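Local coordinates for sulfur oxidation protein soxB (Thermus thermophilus, PDB 2WDC) that binds two manganese ions and probably acts as a hydrolase of the 5'-nucleotidase family in bacterial sulfur oxidation, at residues D382-E387 with V540-E545. Residues are numbered along the deposited sequence; the frame is centred on the assembly and turned at random.
Sequences DQLVGE and VRVRPE
The amide oxygen OE1 of Q383 is held by two partners, and both lead to E545. One is a water, which donates to Q383 OE1 at 3.0 Å. The same water donates to the backbone O of E545 at 2.6 Å. The other partner is the hydroxyl of Y378, which is also hydrogen-bonded to E545 N. Helix and loop thus share polar bridges but no direct hydrogen bond. At the other end of the amide, Q383 NE2 donates to E387 OE2, one helical turn on, at 2.8 Å and nearly straight (172°). The acceptor lies in the amide plane, while the donor sits above the carboxylate plane. With both ends bound, the rotation of the amide is fixed.

V542 is the main apolar partner. Its two methyls divide the work. CG1 lies along the Q383 chain and comes within 3.7 Å of Q383 CD. CG of Q383 is anti to the backbone N (chi1 175°), and the extended chain beyond it runs past V542 in the opposite direction. CG2 packs on the next residue of the helix, 3.9 Å from L384 CB, and also lies 4.0 Å from E387 OE1. At the end of strand 539-540, V540 CG2 meets L384 CD1 at 3.9 Å in one of the two conformers of L384.

The loop is also held from behind, since V542 O bonds to T369 OG1. The contact lies away from the manganese site. In the C-terminal domain of the 5'-nucleotidase family, helix 380-392 packs through V385 on helix 526-537. Here it also meets the chain that follows that helix, through strand 539-540 and the loop leading to strand 548-550 of a four-stranded sheet.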
loop_
_atom_site.group_PDB
_atom_site.type_symbol
_atom_site.label_atom_id
_atom_site.label_comp_id
_atom_site.label_asym_id
_atom_site.label_seq_id
_atom_site.Cartn_x
_atom_site.Cartn_y
_atom_site.Cartn_z
ATOM N N ASP A 382 -3.492 -10.078 -11.623
ATOM C CA ASP A 382 -3.610 -11.346 -10.893
ATOM C C ASP A 382 -4.118 -12.468 -11.792
ATOM O O ASP A 382 -3.750 -13.636 -11.604
ATOM C CB ASP A 382 -4.454 -11.200 -9.620
ATOM C CG ASP A 382 -3.777 -10.326 -8.589
ATOM O OD1 ASP A 382 -2.588 -10.564 -8.293
ATOM O OD2 ASP A 382 -4.392 -9.323 -8.163
ATOM N N GLN A 383 -4.929 -12.123 -12.792
ATOM C CA GLN A 383 -5.399 -13.142 -13.729
ATOM C C GLN A 383 -4.209 -13.635 -14.556
ATOM O O GLN A 383 -4.073 -14.835 -14.808
ATOM C CB GLN A 383 -6.499 -12.629 -14.665
ATOM C CG GLN A 383 -6.866 -13.691 -15.709
ATOM C CD GLN A 383 -8.104 -13.359 -16.516
ATOM O OE1 GLN A 383 -9.047 -12.756 -16.015
ATOM N NE2 GLN A 383 -8.140 -13.838 -17.754
ATOM N N LEU A 384 -3.345 -12.710 -14.973
ATOM C CA LEU A 384 -2.155 -13.085 -15.730
ATOM C C LEU A 384 -1.334 -14.085 -14.919
ATOM O O LEU A 384 -0.892 -15.112 -15.442
ATOM C CB LEU A 384 -1.306 -11.854 -16.078
ATOM C CG LEU A 384 -0.012 -12.112 -16.852
ATOM C CD1 LEU A 384 0.445 -10.834 -17.546
ATOM C CD2 LEU A 384 1.091 -12.668 -15.947
ATOM N N VAL A 385 -1.136 -13.803 -13.635
ATOM C CA VAL A 385 -0.369 -14.708 -12.777
ATOM C C VAL A 385 -1.045 -16.085 -12.705
ATOM O O VAL A 385 -0.376 -17.117 -12.838
ATOM C CB VAL A 385 -0.120 -14.089 -11.377
ATOM C CG1 VAL A 385 0.611 -15.105 -10.488
ATOM C CG2 VAL A 385 0.713 -12.811 -11.492
ATOM N N GLY A 386 -2.371 -16.112 -12.560
ATOM C CA GLY A 386 -3.114 -17.360 -12.560
ATOM C C GLY A 386 -2.891 -18.132 -13.854
ATOM O O GLY A 386 -2.643 -19.339 -13.823
ATOM N N GLU A 387 -2.964 -17.433 -14.985
ATOM C CA GLU A 387 -2.746 -18.083 -16.281
ATOM C C GLU A 387 -1.320 -18.617 -16.412
ATOM O O GLU A 387 -1.102 -19.710 -16.971
ATOM C CB GLU A 387 -3.064 -17.125 -17.438
ATOM C CG GLU A 387 -4.524 -16.750 -17.511
ATOM C CD GLU A 387 -4.829 -15.743 -18.594
ATOM O OE1 GLU A 387 -3.888 -15.226 -19.221
ATOM O OE2 GLU A 387 -6.017 -15.430 -18.775
ATOM N N VAL A 540 1.279 -10.923 -24.126
ATOM C CA VAL A 540 0.101 -11.331 -23.377
ATOM C C VAL A 540 -1.049 -10.390 -23.698
ATOM O O VAL A 540 -0.825 -9.257 -24.116
ATOM C CB VAL A 540 0.356 -11.409 -21.864
ATOM C CG1 VAL A 540 1.362 -12.505 -21.552
ATOM C CG2 VAL A 540 0.834 -10.084 -21.331
ATOM N N ARG A 541 -2.270 -10.885 -23.532
ATOM C CA ARG A 541 -3.463 -10.090 -23.794
ATOM C C ARG A 541 -4.593 -10.540 -22.883
ATOM O O ARG A 541 -5.511 -11.245 -23.294
ATOM C CB ARG A 541 -3.877 -10.172 -25.264
ATOM C CG ARG A 541 -5.086 -9.300 -25.589
ATOM C CD ARG A 541 -5.473 -9.371 -27.054
ATOM N NE ARG A 541 -6.576 -8.463 -27.344
ATOM C CZ ARG A 541 -6.418 -7.191 -27.693
ATOM N NH1 ARG A 541 -5.200 -6.684 -27.817
ATOM N NH2 ARG A 541 -7.477 -6.428 -27.927
ATOM N N VAL A 542 -4.502 -10.128 -21.628
ATOM C CA VAL A 542 -5.489 -10.488 -20.626
ATOM C C VAL A 542 -6.699 -9.569 -20.702
ATOM O O VAL A 542 -6.589 -8.370 -20.458
ATOM C CB VAL A 542 -4.863 -10.437 -19.224
ATOM C CG1 VAL A 542 -5.862 -10.923 -18.184
ATOM C CG2 VAL A 542 -3.591 -11.258 -19.190
ATOM N N ARG A 543 -7.854 -10.136 -21.019
ATOM C CA ARG A 543 -9.078 -9.342 -21.065
ATOM C C ARG A 543 -9.740 -9.401 -19.688
ATOM O O ARG A 543 -9.758 -10.452 -19.046
ATOM C CB ARG A 543 -10.034 -9.879 -22.135
ATOM C CG ARG A 543 -9.463 -9.877 -23.550
ATOM C CD ARG A 543 -9.813 -8.600 -24.317
ATOM N NE ARG A 543 -10.612 -7.667 -23.527
ATOM C CZ ARG A 543 -11.122 -6.532 -23.998
ATOM N NH1 ARG A 543 -11.837 -5.744 -23.205
ATOM N NH2 ARG A 543 -10.918 -6.186 -25.262
ATOM N N PRO A 544 -10.268 -8.266 -19.207
ATOM C CA PRO A 544 -10.889 -8.356 -17.884
ATOM C C PRO A 544 -12.093 -9.291 -17.899
ATOM O O PRO A 544 -13.080 -9.029 -18.585
ATOM C CB PRO A 544 -11.351 -6.919 -17.603
ATOM C CG PRO A 544 -10.591 -6.068 -18.553
ATOM C CD PRO A 544 -10.374 -6.909 -19.766
ATOM N N GLU A 545 -11.998 -10.386 -17.151
ATOM C CA GLU A 545 -13.085 -11.357 -17.042
ATOM C C GLU A 545 -13.308 -11.688 -15.568
ATOM O O GLU A 545 -12.880 -12.725 -15.065
ATOM C CB GLU A 545 -12.758 -12.611 -17.849
ATOM C CG GLU A 545 -12.586 -12.316 -19.334
ATOM C CD GLU A 545 -12.634 -13.560 -20.202
ATOM O OE1 GLU A 545 -12.035 -14.583 -19.813
ATOM O OE2 GLU A 545 -13.249 -13.502 -21.288
HETATM O O HOH W 1 -11.047 -14.611 -14.850
#